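Long-range contacts in microcin B17-processing protein McbC (Escherichia coli str. K-12 substr. MG1655, PDB 6GRH), which is an FMN-binding oxidoreductase needed to process the inactive precursor of the antibiotic microcin B17 into the active peptide: residues Leu104-Pro113 and Tyr152-Glu160; Leu211-Val222 and Pro256-Asp264. All coordinates share one frame; numbering follows the deposited sequence.

Contact 1 of 2, residues Leu104-Pro113 and Tyr152-Glu160; sequences LVNAFSSPDP and YLPLSQALE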
loop_
_atom_site.group_PDB
_atom_site.type_symbol
_atom_site.label_atom_id
_atom_site.label_comp_id
_atom_site.label_asym_id
_atom_site.label_seq_id
_atom_site.Cartn_x
_atom_site.Cartn_y
_atom_site.Cartn_z
ATOM N N LEU D 104 -17.144 -14.498 -31.430
ATOM C CA LEU D 104 -15.869 -13.812 -31.339
ATOM C C LEU D 104 -15.792 -12.609 -32.283
ATOM O O LEU D 104 -15.482 -11.500 -31.841
ATOM C CB LEU D 104 -14.704 -14.783 -31.598
ATOM C CG LEU D 104 -14.489 -15.879 -30.536
ATOM C CD1 LEU D 104 -13.520 -16.923 -31.056
ATOM C CD2 LEU D 104 -13.999 -15.320 -29.213
ATOM N N VAL D 105 -16.099 -12.828 -33.563
ATOM C CA VAL D 105 -15.984 -11.743 -34.571
ATOM C C VAL D 105 -16.999 -10.617 -34.319
ATOM O O VAL D 105 -16.642 -9.457 -34.377
ATOM C CB VAL D 105 -16.035 -12.235 -36.034
ATOM C CG1 VAL D 105 -14.921 -13.241 -36.291
ATOM C CG2 VAL D 105 -17.406 -12.781 -36.419
ATOM N N ASN D 106 -18.226 -10.963 -33.935
ATOM C CA ASN D 106 -19.225 -9.931 -33.625
ATOM C C ASN D 106 -18.956 -9.150 -32.337
ATOM O O ASN D 106 -19.114 -7.934 -32.324
ATOM C CB ASN D 106 -20.624 -10.539 -33.607
ATOM C CG ASN D 106 -21.108 -10.875 -34.998
ATOM O OD1 ASN D 106 -21.523 -9.979 -35.755
ATOM N ND2 ASN D 106 -21.015 -12.158 -35.368
ATOM N N ALA D 107 -18.533 -9.838 -31.267
ATOM C CA ALA D 107 -18.240 -9.172 -30.000
ATOM C C ALA D 107 -16.995 -8.306 -30.017
ATOM O O ALA D 107 -16.979 -7.280 -29.345
ATOM C CB ALA D 107 -18.134 -10.180 -28.851
ATOM N N PHE D 108 -15.956 -8.728 -30.742
ATOM C CA PHE D 108 -14.601 -8.157 -30.563
ATOM C C PHE D 108 -13.929 -7.583 -31.820
ATOM O O PHE D 108 -12.867 -6.940 -31.712
ATOM C CB PHE D 108 -13.663 -9.210 -29.938
ATOM C CG PHE D 108 -14.230 -9.893 -28.734
ATOM C CD1 PHE D 108 -14.719 -9.152 -27.656
ATOM C CD2 PHE D 108 -14.272 -11.277 -28.654
ATOM C CE1 PHE D 108 -15.265 -9.777 -26.549
ATOM C CE2 PHE D 108 -14.802 -11.904 -27.537
ATOM C CZ PHE D 108 -15.296 -11.165 -26.484
ATOM N N SER D 109 -14.525 -7.804 -32.992
ATOM C CA SER D 109 -13.884 -7.448 -34.259
ATOM C C SER D 109 -14.797 -6.612 -35.139
ATOM O O SER D 109 -16.036 -6.645 -35.025
ATOM C CB SER D 109 -13.449 -8.710 -35.014
ATOM O OG SER D 109 -12.501 -9.455 -34.264
ATOM N N SER D 110 -14.157 -5.873 -36.038
ATOM C CA SER D 110 -14.860 -5.105 -37.051
ATOM C C SER D 110 -15.438 -6.053 -38.101
ATOM O O SER D 110 -14.836 -7.095 -38.405
ATOM C CB SER D 110 -13.905 -4.105 -37.721
ATOM O OG SER D 110 -14.450 -3.575 -38.906
ATOM N N PRO D 111 -16.597 -5.698 -38.674
ATOM C CA PRO D 111 -17.086 -6.474 -39.821
ATOM C C PRO D 111 -16.154 -6.425 -41.035
ATOM O O PRO D 111 -16.176 -7.339 -41.854
ATOM C CB PRO D 111 -18.444 -5.839 -40.154
ATOM C CG PRO D 111 -18.487 -4.551 -39.433
ATOM C CD PRO D 111 -17.517 -4.613 -38.294
ATOM N N ASP D 112 -15.356 -5.362 -41.136
ATOM C CA ASP D 112 -14.355 -5.196 -42.187
ATOM C C ASP D 112 -12.991 -5.775 -41.729
ATOM O O ASP D 112 -12.343 -5.216 -40.822
ATOM C CB ASP D 112 -14.228 -3.692 -42.488
ATOM C CG ASP D 112 -13.212 -3.375 -43.576
ATOM O OD1 ASP D 112 -12.669 -4.311 -44.201
ATOM O OD2 ASP D 112 -12.957 -2.157 -43.792
ATOM N N PRO D 113 -12.520 -6.861 -42.373
ATOM C CA PRO D 113 -11.255 -7.461 -41.922
ATOM C C PRO D 113 -9.984 -6.612 -42.192
ATOM O O PRO D 113 -8.955 -6.863 -41.579
ATOM C CB PRO D 113 -11.217 -8.792 -42.683
ATOM C CG PRO D 113 -12.002 -8.541 -43.932
ATOM C CD PRO D 113 -13.077 -7.560 -43.551
ATOM N N TYR D 152 -7.694 -15.289 -28.839
ATOM C CA TYR D 152 -8.325 -14.620 -29.967
ATOM C C TYR D 152 -7.572 -13.344 -30.330
ATOM O O TYR D 152 -7.345 -12.508 -29.464
ATOM C CB TYR D 152 -9.804 -14.288 -29.695
ATOM C CG TYR D 152 -10.484 -13.677 -30.910
ATOM C CD1 TYR D 152 -10.510 -14.352 -32.117
ATOM C CD2 TYR D 152 -11.069 -12.416 -30.861
ATOM C CE1 TYR D 152 -11.116 -13.821 -33.239
ATOM C CE2 TYR D 152 -11.683 -11.865 -31.984
ATOM C CZ TYR D 152 -11.708 -12.567 -33.174
ATOM O OH TYR D 152 -12.295 -12.049 -34.311
ATOM N N LEU D 153 -7.206 -13.217 -31.613
ATOM C CA LEU D 153 -6.539 -12.031 -32.157
ATOM C C LEU D 153 -7.609 -11.223 -32.877
ATOM O O LEU D 153 -8.003 -11.576 -33.995
ATOM C CB LEU D 153 -5.394 -12.426 -33.099
ATOM C CG LEU D 153 -4.284 -13.314 -32.532
ATOM C CD1 LEU D 153 -3.320 -13.739 -33.632
ATOM C CD2 LEU D 153 -3.527 -12.599 -31.411
ATOM N N PRO D 154 -8.102 -10.136 -32.248
ATOM C CA PRO D 154 -9.280 -9.451 -32.802
ATOM C C PRO D 154 -9.089 -8.669 -34.105
ATOM O O PRO D 154 -10.075 -8.422 -34.804
ATOM C CB PRO D 154 -9.701 -8.497 -31.683
ATOM C CG PRO D 154 -8.806 -8.800 -30.522
ATOM C CD PRO D 154 -7.565 -9.407 -31.086
ATOM N N LEU D 155 -7.856 -8.278 -34.421
ATOM C CA LEU D 155 -7.570 -7.548 -35.649
ATOM C C LEU D 155 -7.271 -8.522 -36.776
ATOM O O LEU D 155 -7.781 -8.341 -37.862
ATOM C CB LEU D 155 -6.419 -6.555 -35.440
ATOM C CG LEU D 155 -6.686 -5.527 -34.336
ATOM C CD1 LEU D 155 -5.558 -4.503 -34.258
ATOM C CD2 LEU D 155 -8.021 -4.839 -34.560
ATOM N N SER D 156 -6.484 -9.569 -36.501
ATOM C CA SER D 156 -6.249 -10.639 -37.485
ATOM C C SER D 156 -7.512 -11.502 -37.714
ATOM O O SER D 156 -7.662 -12.119 -38.771
ATOM C CB SER D 156 -5.112 -11.561 -37.036
ATOM O OG SER D 156 -3.904 -10.870 -36.824
ATOM N N GLN D 157 -8.408 -11.536 -36.719
ATOM C CA GLN D 157 -9.612 -12.385 -36.740
ATOM C C GLN D 157 -9.189 -13.838 -36.881
ATOM O O GLN D 157 -9.471 -14.508 -37.871
ATOM C CB GLN D 157 -10.616 -11.925 -37.813
ATOM C CG GLN D 157 -11.045 -10.480 -37.562
ATOM C CD GLN D 157 -12.239 -10.015 -38.365
ATOM O OE1 GLN D 157 -13.144 -10.783 -38.662
ATOM N NE2 GLN D 157 -12.263 -8.713 -38.680
ATOM N N ALA D 158 -8.441 -14.276 -35.878
ATOM C CA ALA D 158 -7.795 -15.576 -35.898
ATOM C C ALA D 158 -7.588 -16.065 -34.472
ATOM O O ALA D 158 -7.622 -15.276 -33.522
ATOM C CB ALA D 158 -6.470 -15.483 -36.642
ATOM N N LEU D 159 -7.409 -17.367 -34.329
ATOM C CA LEU D 159 -7.185 -17.978 -33.036
ATOM C C LEU D 159 -5.760 -18.506 -33.033
ATOM O O LEU D 159 -5.346 -19.187 -33.977
ATOM C CB LEU D 159 -8.163 -19.126 -32.797
ATOM C CG LEU D 159 -9.640 -18.835 -32.567
ATOM C CD1 LEU D 159 -10.436 -20.125 -32.646
ATOM C CD2 LEU D 159 -9.851 -18.175 -31.229
ATOM N N GLU D 160 -5.029 -18.196 -31.962
ATOM C CA GLU D 160 -3.684 -18.689 -31.726
ATOM C C GLU D 160 -3.741 -19.846 -30.695
ATOM O O GLU D 160 -4.356 -19.685 -29.649
ATOM C CB GLU D 160 -2.890 -17.501 -31.197
ATOM C CG GLU D 160 -1.408 -17.693 -30.970
ATOM C CD GLU D 160 -0.744 -16.423 -30.408
ATOM O OE1 GLU D 160 -1.391 -15.630 -29.658
ATOM O OE2 GLU D 160 0.451 -16.228 -30.703
HETATM O O HOH W 1 -11.215 -5.999 -35.978
HETATM O O HOH W 2 -15.579 -9.618 -38.438
HETATM O O HOH W 3 -7.780 -9.226 -40.473
#

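Contact 2 of 2, residues Leu211-Val222 and Pro256-Asp264; sequences LMETGSMYQNAV and PLIVQFFGD. With FMN (flavin mononucleotide), chain O.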
loop_
_atom_site.group_PDB
_atom_site.type_symbol
_atom_site.label_atom_id
_atom_site.label_comp_id
_atom_site.label_asym_id
_atom_site.label_seq_id
_atom_site.Cartn_x
_atom_site.Cartn_y
_atom_site.Cartn_z
ATOM N N LEU D 211 -9.664 -2.229 -16.563
ATOM C CA LEU D 211 -10.777 -2.942 -15.914
ATOM C C LEU D 211 -12.122 -2.553 -16.519
ATOM O O LEU D 211 -12.923 -3.403 -16.799
ATOM C CB LEU D 211 -10.762 -2.738 -14.385
ATOM C CG LEU D 211 -9.945 -3.784 -13.623
ATOM C CD1 LEU D 211 -8.518 -3.955 -14.104
ATOM C CD2 LEU D 211 -9.905 -3.435 -12.146
ATOM N N MET D 212 -12.324 -1.263 -16.780
ATOM C CA MET D 212 -13.513 -0.814 -17.473
ATOM C C MET D 212 -13.616 -1.402 -18.879
ATOM O O MET D 212 -14.676 -1.867 -19.287
ATOM C CB MET D 212 -13.615 0.724 -17.461
ATOM C CG MET D 212 -13.859 1.241 -16.056
ATOM S SD MET D 212 -14.070 3.023 -15.954
ATOM C CE MET D 212 -12.518 3.635 -16.558
ATOM N N GLU D 213 -12.506 -1.442 -19.590
ATOM C CA GLU D 213 -12.486 -2.023 -20.905
ATOM C C GLU D 213 -12.925 -3.473 -20.922
ATOM O O GLU D 213 -13.656 -3.875 -21.797
ATOM C CB GLU D 213 -11.109 -1.877 -21.519
ATOM C CG GLU D 213 -10.948 -2.512 -22.876
ATOM C CD GLU D 213 -9.574 -2.234 -23.449
ATOM O OE1 GLU D 213 -9.096 -1.066 -23.289
ATOM O OE2 GLU D 213 -8.982 -3.185 -24.048
ATOM N N THR D 214 -12.512 -4.230 -19.934
ATOM C CA THR D 214 -12.933 -5.624 -19.779
ATOM C C THR D 214 -14.454 -5.779 -19.722
ATOM O O THR D 214 -15.012 -6.657 -20.359
ATOM C CB THR D 214 -12.273 -6.212 -18.528
ATOM O OG1 THR D 214 -10.849 -6.047 -18.661
ATOM C CG2 THR D 214 -12.607 -7.666 -18.366
ATOM N N GLY D 215 -15.108 -4.868 -18.991
ATOM C CA GLY D 215 -16.542 -4.841 -18.890
ATOM C C GLY D 215 -17.203 -4.488 -20.206
ATOM O O GLY D 215 -18.243 -5.083 -20.541
ATOM N N SER D 216 -16.614 -3.546 -20.976
ATOM C CA SER D 216 -17.154 -3.265 -22.303
ATOM C C SER D 216 -17.067 -4.502 -23.206
ATOM O O SER D 216 -17.939 -4.736 -24.087
ATOM C CB SER D 216 -16.475 -2.041 -22.967
ATOM O OG SER D 216 -15.149 -2.332 -23.346
ATOM N N MET D 217 -16.021 -5.288 -23.018
ATOM C CA MET D 217 -15.819 -6.477 -23.840
ATOM C C MET D 217 -16.806 -7.573 -23.486
ATOM O O MET D 217 -17.482 -8.093 -24.374
ATOM C CB MET D 217 -14.390 -6.978 -23.770
ATOM C CG MET D 217 -13.421 -5.966 -24.335
ATOM S SD MET D 217 -11.725 -6.348 -23.915
ATOM C CE MET D 217 -11.490 -7.842 -24.867
ATOM N N TYR D 218 -16.924 -7.934 -22.210
ATOM C CA TYR D 218 -17.866 -9.002 -21.888
ATOM C C TYR D 218 -19.319 -8.588 -22.161
ATOM O O TYR D 218 -20.162 -9.447 -22.432
ATOM C CB TYR D 218 -17.661 -9.599 -20.494
ATOM C CG TYR D 218 -18.038 -8.784 -19.270
ATOM C CD1 TYR D 218 -19.331 -8.333 -19.054
ATOM C CD2 TYR D 218 -17.094 -8.554 -18.266
ATOM C CE1 TYR D 218 -19.652 -7.619 -17.900
ATOM C CE2 TYR D 218 -17.407 -7.854 -17.103
ATOM C CZ TYR D 218 -18.684 -7.398 -16.918
ATOM O OH TYR D 218 -18.988 -6.685 -15.780
ATOM N N GLN D 219 -19.601 -7.287 -22.112
ATOM C CA GLN D 219 -20.945 -6.800 -22.383
ATOM C C GLN D 219 -21.321 -7.006 -23.850
ATOM O O GLN D 219 -22.426 -7.433 -24.140
ATOM C CB GLN D 219 -21.091 -5.325 -21.993
ATOM C CG GLN D 219 -22.508 -4.761 -22.124
ATOM C CD GLN D 219 -23.574 -5.482 -21.293
ATOM O OE1 GLN D 219 -23.267 -6.217 -20.337
ATOM N NE2 GLN D 219 -24.856 -5.273 -21.668
ATOM N N ASN D 220 -20.402 -6.720 -24.763
ATOM C CA ASN D 220 -20.588 -7.068 -26.180
ATOM C C ASN D 220 -20.869 -8.560 -26.362
ATOM O O ASN D 220 -21.711 -8.951 -27.189
ATOM C CB ASN D 220 -19.359 -6.696 -27.021
ATOM C CG ASN D 220 -19.420 -5.292 -27.555
ATOM O OD1 ASN D 220 -20.275 -4.509 -27.155
ATOM N ND2 ASN D 220 -18.486 -4.956 -28.463
ATOM N N ALA D 221 -20.142 -9.373 -25.611
ATOM C CA ALA D 221 -20.330 -10.815 -25.636
ATOM C C ALA D 221 -21.703 -11.244 -25.094
ATOM O O ALA D 221 -22.325 -12.114 -25.673
ATOM C CB ALA D 221 -19.202 -11.522 -24.915
ATOM N N VAL D 222 -22.176 -10.615 -24.021
ATOM C CA VAL D 222 -23.559 -10.804 -23.510
ATOM C C VAL D 222 -24.587 -10.527 -24.598
ATOM O O VAL D 222 -25.498 -11.336 -24.843
ATOM C CB VAL D 222 -23.865 -9.905 -22.283
ATOM C CG1 VAL D 222 -25.346 -9.922 -21.918
ATOM C CG2 VAL D 222 -23.031 -10.330 -21.072
ATOM N N PRO D 256 -5.846 -13.114 -15.193
ATOM C CA PRO D 256 -7.268 -13.212 -15.558
ATOM C C PRO D 256 -8.159 -12.304 -14.697
ATOM O O PRO D 256 -8.109 -12.375 -13.481
ATOM C CB PRO D 256 -7.581 -14.694 -15.309
ATOM C CG PRO D 256 -6.650 -15.094 -14.218
ATOM C CD PRO D 256 -5.385 -14.323 -14.466
ATOM N N LEU D 257 -8.925 -11.424 -15.322
ATOM C CA LEU D 257 -9.804 -10.504 -14.600
ATOM C C LEU D 257 -11.197 -11.068 -14.337
ATOM O O LEU D 257 -11.793 -10.787 -13.306
ATOM C CB LEU D 257 -9.931 -9.159 -15.345
ATOM C CG LEU D 257 -8.687 -8.292 -15.401
ATOM C CD1 LEU D 257 -8.937 -7.026 -16.182
ATOM C CD2 LEU D 257 -8.194 -7.965 -14.006
ATOM N N ILE D 258 -11.718 -11.827 -15.298
ATOM C CA ILE D 258 -13.087 -12.309 -15.250
ATOM C C ILE D 258 -13.224 -13.455 -16.243
ATOM O O ILE D 258 -12.519 -13.513 -17.265
ATOM C CB ILE D 258 -14.094 -11.153 -15.504
ATOM C CG1 ILE D 258 -15.484 -11.473 -14.997
ATOM C CG2 ILE D 258 -14.141 -10.741 -16.962
ATOM C CD1 ILE D 258 -15.584 -11.517 -13.491
ATOM N N VAL D 259 -14.090 -14.391 -15.896
ATOM C CA VAL D 259 -14.407 -15.537 -16.735
ATOM C C VAL D 259 -15.858 -15.376 -17.195
ATOM O O VAL D 259 -16.677 -14.764 -16.496
ATOM C CB VAL D 259 -14.188 -16.848 -15.946
ATOM C CG1 VAL D 259 -14.723 -18.064 -16.705
ATOM C CG2 VAL D 259 -12.704 -17.039 -15.636
ATOM N N GLN D 260 -16.176 -15.890 -18.371
ATOM C CA GLN D 260 -17.541 -15.828 -18.895
ATOM C C GLN D 260 -17.869 -17.155 -19.528
ATOM O O GLN D 260 -17.242 -17.555 -20.513
ATOM C CB GLN D 260 -17.705 -14.693 -19.902
ATOM C CG GLN D 260 -19.140 -14.407 -20.312
ATOM C CD GLN D 260 -19.249 -13.179 -21.194
ATOM O OE1 GLN D 260 -18.257 -12.735 -21.784
ATOM N NE2 GLN D 260 -20.475 -12.654 -21.338
ATOM N N PHE D 261 -18.844 -17.835 -18.953
ATOM C CA PHE D 261 -19.253 -19.164 -19.419
ATOM C C PHE D 261 -20.339 -19.052 -20.470
ATOM O O PHE D 261 -21.167 -18.151 -20.396
ATOM C CB PHE D 261 -19.768 -19.997 -18.243
ATOM C CG PHE D 261 -18.689 -20.417 -17.290
ATOM C CD1 PHE D 261 -17.720 -21.330 -17.690
ATOM C CD2 PHE D 261 -18.631 -19.910 -16.009
ATOM C CE1 PHE D 261 -16.725 -21.725 -16.828
ATOM C CE2 PHE D 261 -17.643 -20.316 -15.134
ATOM C CZ PHE D 261 -16.676 -21.211 -15.546
ATOM N N PHE D 262 -20.321 -19.971 -21.436
ATOM C CA PHE D 262 -21.309 -20.007 -22.508
ATOM C C PHE D 262 -21.795 -21.414 -22.725
ATOM O O PHE D 262 -21.024 -22.379 -22.605
ATOM C CB PHE D 262 -20.726 -19.502 -23.826
ATOM C CG PHE D 262 -20.324 -18.066 -23.790
ATOM C CD1 PHE D 262 -19.061 -17.701 -23.328
ATOM C CD2 PHE D 262 -21.218 -17.071 -24.173
ATOM C CE1 PHE D 262 -18.681 -16.378 -23.289
ATOM C CE2 PHE D 262 -20.845 -15.738 -24.121
ATOM C CZ PHE D 262 -19.579 -15.390 -23.680
ATOM N N GLY D 263 -23.059 -21.521 -23.108
ATOM C CA GLY D 263 -23.659 -22.811 -23.347
ATOM C C GLY D 263 -25.166 -22.819 -23.484
ATOM O O GLY D 263 -25.783 -21.802 -23.825
ATOM N N ASP D 264 -25.735 -24.000 -23.234
ATOM C CA ASP D 264 -27.190 -24.237 -23.265
ATOM C C ASP D 264 -27.720 -24.486 -21.852
ATOM O O ASP D 264 -26.982 -24.945 -20.964
ATOM C CB ASP D 264 -27.525 -25.454 -24.130
ATOM C CG ASP D 264 -26.943 -25.366 -25.536
ATOM O OD1 ASP D 264 -26.857 -24.233 -26.078
ATOM O OD2 ASP D 264 -26.572 -26.432 -26.086
HETATM N N1 FMN O . -22.902 -15.295 -10.911
HETATM C C2 FMN O . -22.547 -16.396 -10.200
HETATM O O2 FMN O . -23.410 -17.277 -10.039
HETATM N N3 FMN O . -21.308 -16.554 -9.675
HETATM C C4 FMN O . -20.334 -15.627 -9.835
HETATM O O4 FMN O . -19.192 -15.789 -9.353
HETATM C C4A FMN O . -20.648 -14.386 -10.587
HETATM N N5 FMN O . -19.739 -13.402 -10.780
HETATM C C5A FMN O . -20.058 -12.287 -11.488
HETATM C C6 FMN O . -19.091 -11.304 -11.677
HETATM C C7 FMN O . -19.373 -10.144 -12.392
HETATM C C7M FMN O . -18.305 -9.094 -12.576
HETATM C C8 FMN O . -20.725 -9.953 -12.980
HETATM C C8M FMN O . -21.039 -8.707 -13.758
HETATM C C9 FMN O . -21.704 -10.932 -12.805
HETATM C C9A FMN O . -21.427 -12.107 -12.076
HETATM N N10 FMN O . -22.398 -13.130 -11.875
HETATM C C10 FMN O . -22.028 -14.278 -11.131
HETATM C "C1'" FMN O . -23.759 -13.043 -12.418
HETATM C "C2'" FMN O . -24.625 -12.208 -11.501
HETATM O "O2'" FMN O . -24.873 -12.940 -10.285
HETATM C "C3'" FMN O . -25.915 -11.812 -12.229
HETATM O "O3'" FMN O . -25.608 -10.923 -13.310
HETATM C "C4'" FMN O . -26.937 -11.144 -11.313
HETATM O "O4'" FMN O . -27.337 -12.067 -10.299
HETATM C "C5'" FMN O . -28.201 -10.686 -12.037
HETATM O "O5'" FMN O . -28.802 -11.805 -12.685
HETATM P P FMN O . -29.053 -11.810 -14.267
HETATM O O1P FMN O . -27.700 -11.675 -14.925
HETATM O O2P FMN O . -29.680 -13.169 -14.507
HETATM O O3P FMN O . -29.979 -10.646 -14.436
#

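Contact 1 of 2, residues Leu104-Pro113 and Tyr152-Glu160
Tyr152 lays its ring against the last turn of helix 97-108, with Leu104 CB over the centre of one face, 4.0 Å from the ring centroid and 9° off the normal. Its CG stands anti to the backbone N (chi1 -176°), which carries the phenol from strand 149-153 to the helix end. There Tyr152 OH donates to Ser109 OG at 2.6 Å and touches Val105 CG1, while Phe108 CB meets the ring edge. Pro154 follows, its CB 3.5 Å from Phe108 O, a buried carbonyl with no polar partner in the model. Ser109 OG in turn donates to Pro154 O at 2.7 Å, in the carbonyl plane and on a lone pair, so the serine hydroxyl accepts from the phenol and donates to the backbone, which fixes its rotation. A water lies within hydrogen-bonding distance of both Leu155 O and Pro113 O. Leu153 to Ala158 form the turn of a beta hairpin, where Gln157 and Ala158 both face Leu153 in a G1 beta bulge; Gln157 takes the positive phi of the bulge. From there its extended side chain runs past Ser109, with CG 3.7 Å from Ser109 OG, and NE2 makes a weak bond to Ser110 O (3.1 Å, 130° at the hydrogen). A second water bridges Gln157 OE1 and the same carbonyl. On the returning strand, which pairs with a strand of the second subunit, the Leu159 side chain crosses that of Leu104 at about a right angle, CD2 3.9 Å from Leu104 CD1.

Contact 2 of 2, residues Leu211-Val222 and Pro256-Asp264
Apolar packing begins where Leu257 CD1 meets Leu211 CD1 at 3.7 Å, the two leucines crossing at about a right angle, and also reaches Thr214 OG1 at 3.3 Å. That hydroxyl has its polar partner within the helix, at Ala210 O. Thr214 CG2 packs on Ile258 CG2, which also touches Tyr218 CD2. Farther along, Ala221 CB lies at the edge of the Phe262 ring, near its plane. Leu257 and Ile258 can both turn to the helix because they form a classic beta bulge opposite Tyr191. Helix 204-227 lies on the antiparallel sheet of the nitroreductase fold; its segment 211-222 and strand segment 256-263 run 14° from parallel, with axes 9.5 Å apart at closest approach. Polar contact rests on Gln260, whose extended chain reaches the helix backbone: NE2 donates a weak bond to Tyr218 O (3.4 Å, 148° at the hydrogen), while OE1 packs against Tyr218 CB. The amide is held more firmly by Tyr191 OH at OE1 and Asn232 OD1 at NE2. Flavin contacts come from both segments at the dimethylbenzene end. A chi1 of 72° turns the Tyr218 ring over its own helix, against Gly215 CA, with OH 3.5 Å from FMN C8M; Ile258 CD1 meets FMN C7M at 3.8 Å.

In the fold
Contact 2 lies near the centre of the chain, about 3 Å from centre to centre, and is buried throughout; contact 1 is centred about 16 Å out, mostly buried, with Asp112 and Pro113 exposed. Both set a helix against the same antiparallel sheet, contact 1 at the hairpin joining strands 149-153 and 158-163, at the edge of the sheet within this chain, and contact 2 deeper within it. Contact 1 relies on a chain of hydroxyl bonds and on waters, contact 2 on apolar packing with one glutamine amide and flavin contacts. The helices also meet directly, through a probable hydrogen bond from Asn220 ND2 to Ala107 O and through Phe108 packed on Met217. Both contacts touch the second subunit.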